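Local coordinates for 2-keto acid:ferredoxin oxidoreductase subunit alpha (Pyrococcus furiosus, PDB 4WBX) that probably forms, with its partner subunits, an enzyme that oxidises 2-oxoglutarate to succinyl-CoA and carbon dioxide, passing the electrons to ferredoxin, at the interface of chains A and B. Sequence-based numbering; all coordinates share one arbitrary frame. Chains: chain A/B, 2-keto acid:ferredoxin oxidoreductase subunit alpha.

The interface of chains A and B. Residues chain A 68-71; chain B 78, 81, 105, 108.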
loop_
_atom_site.group_PDB
_atom_site.type_symbol
_atom_site.label_atom_id
_atom_site.label_comp_id
_atom_site.label_asym_id
_atom_site.label_seq_id
_atom_site.Cartn_x
_atom_site.Cartn_y
_atom_site.Cartn_z
ATOM N N ILE A 68 1.949 9.040 -16.421
ATOM C CA ILE A 68 1.127 9.152 -15.224
ATOM C C ILE A 68 2.010 9.167 -13.984
ATOM O O ILE A 68 2.618 8.164 -13.623
ATOM C CB ILE A 68 0.100 7.996 -15.142
ATOM C CG1 ILE A 68 -1.100 8.309 -16.034
ATOM C CG2 ILE A 68 -0.407 7.790 -13.715
ATOM C CD1 ILE A 68 -2.327 7.459 -15.738
ATOM N N GLN A 69 2.098 10.317 -13.331
ATOM C CA GLN A 69 3.018 10.447 -12.212
ATOM C C GLN A 69 2.397 9.903 -10.945
ATOM O O GLN A 69 1.678 10.609 -10.244
ATOM C CB GLN A 69 3.425 11.899 -12.024
ATOM C CG GLN A 69 4.230 12.145 -10.776
ATOM C CD GLN A 69 4.780 13.551 -10.706
ATOM O OE1 GLN A 69 5.491 13.996 -11.611
ATOM N NE2 GLN A 69 4.456 14.262 -9.629
ATOM N N MET A 70 2.650 8.636 -10.651
ATOM C CA MET A 70 2.051 8.076 -9.457
ATOM C C MET A 70 3.030 7.965 -8.309
ATOM O O MET A 70 4.134 7.426 -8.432
ATOM C CB MET A 70 1.407 6.717 -9.746
ATOM C CG MET A 70 -0.104 6.766 -9.550
ATOM S SD MET A 70 -1.030 5.562 -10.511
ATOM C CE MET A 70 -2.338 6.622 -11.096
ATOM N N GLU A 71 2.592 8.546 -7.204
ATOM C CA GLU A 71 3.181 8.366 -5.897
ATOM C C GLU A 71 3.625 6.921 -5.647
ATOM O O GLU A 71 4.806 6.622 -5.541
ATOM C CB GLU A 71 2.151 8.794 -4.836
ATOM C CG GLU A 71 1.173 9.944 -5.275
ATOM C CD GLU A 71 -0.183 9.487 -5.913
ATOM O OE1 GLU A 71 -0.429 8.266 -6.097
ATOM O OE2 GLU A 71 -1.025 10.375 -6.226
ATOM N N ALA B 78 -6.038 2.445 -9.002
ATOM C CA ALA B 78 -4.962 2.806 -9.939
ATOM C C ALA B 78 -5.101 2.147 -11.321
ATOM O O ALA B 78 -4.891 2.798 -12.334
ATOM C CB ALA B 78 -3.621 2.476 -9.349
ATOM N N ILE B 81 -7.849 4.115 -13.183
ATOM C CA ILE B 81 -7.273 5.379 -13.675
ATOM C C ILE B 81 -6.413 5.119 -14.908
ATOM O O ILE B 81 -6.508 5.849 -15.909
ATOM C CB ILE B 81 -6.427 6.107 -12.616
ATOM C CG1 ILE B 81 -7.337 6.691 -11.527
ATOM C CG2 ILE B 81 -5.626 7.228 -13.267
ATOM C CD1 ILE B 81 -6.655 6.894 -10.189
ATOM N N ASN B 105 -5.195 8.134 -4.742
ATOM C CA ASN B 105 -5.470 7.947 -6.159
ATOM C C ASN B 105 -6.723 8.661 -6.659
ATOM O O ASN B 105 -6.776 9.061 -7.821
ATOM C CB ASN B 105 -5.549 6.455 -6.462
ATOM C CG ASN B 105 -4.167 5.816 -6.502
ATOM O OD1 ASN B 105 -3.222 6.453 -6.940
ATOM N ND2 ASN B 105 -4.043 4.580 -6.036
ATOM N N TYR B 108 -5.683 12.141 -6.874
ATOM C CA TYR B 108 -4.872 12.205 -8.072
ATOM C C TYR B 108 -5.739 12.278 -9.334
ATOM O O TYR B 108 -5.413 13.019 -10.274
ATOM C CB TYR B 108 -3.914 11.003 -8.149
ATOM C CG TYR B 108 -3.162 11.001 -9.442
ATOM C CD1 TYR B 108 -1.943 11.668 -9.563
ATOM C CD2 TYR B 108 -3.690 10.380 -10.570
ATOM C CE1 TYR B 108 -1.264 11.697 -10.764
ATOM C CE2 TYR B 108 -3.017 10.412 -11.775
ATOM C CZ TYR B 108 -1.810 11.070 -11.864
ATOM O OH TYR B 108 -1.160 11.078 -13.069
#
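The end of strand 66-69 and the loop after it in chain A, within the thiamine diphosphate-binding region of the pyruvate:ferredoxin oxidoreductase family, meet helix 103-111 of chain B, chiefly through the aromatic ring of B:Tyr108, and helix 73-85 through the side chains of A:Met70 and A:Ile68. The tyrosine ring turns one face to chain A, and A:Ile68, the carbonyl of A:Gln69, A:Met70 and the carboxylate of A:Glu71 are spread over that side. With CG anti to the backbone N (chi1 175°), the tyrosine reaches off its helix along the strand end. The terminal methyl CE of A:Met70 sits over the CD2-CE2 side of the ring, 3.9 Å from B:Tyr108 CE2. Bending at chi3 (-135°) brings this methyl back towards the ring, and beside the ring contact CE of A:Met70 also touches CG2 of B:Ile81 at 4.0 Å. The thioether SD of A:Met70 rests 4.2 Å from CB of B:Ala78, so the methionine side chain lies between residues of both helices of chain B. Near the phenol end, the branch methyl CG2 of A:Ile68 lies 4.0 Å from B:Tyr108 CZ, while the other branch extends CD1 towards B:Ile81. The opposite long side of the ring receives the main chain: O of A:Gln69 approaches CE1 of B:Tyr108 at 3.2 Å, displaced from the ring plane towards chain A. At the base of the tyrosine, the A:Glu71 carboxylate stands almost upright to the ring, the planes 86° apart, with OE2 3.5 Å from B:Tyr108 CB. The enzyme is a heterotetramer of KorA, KorB, KorC and KorD; whether this two-fold pairing of alpha chains, in which the patch has a twin, also occurs there the structure alone does not show. Beside the tyrosine, the carboxylate oxygen OE1 of A:Glu71 and the amide oxygen OD1 of B:Asn105 come within 3.4 Å of each other.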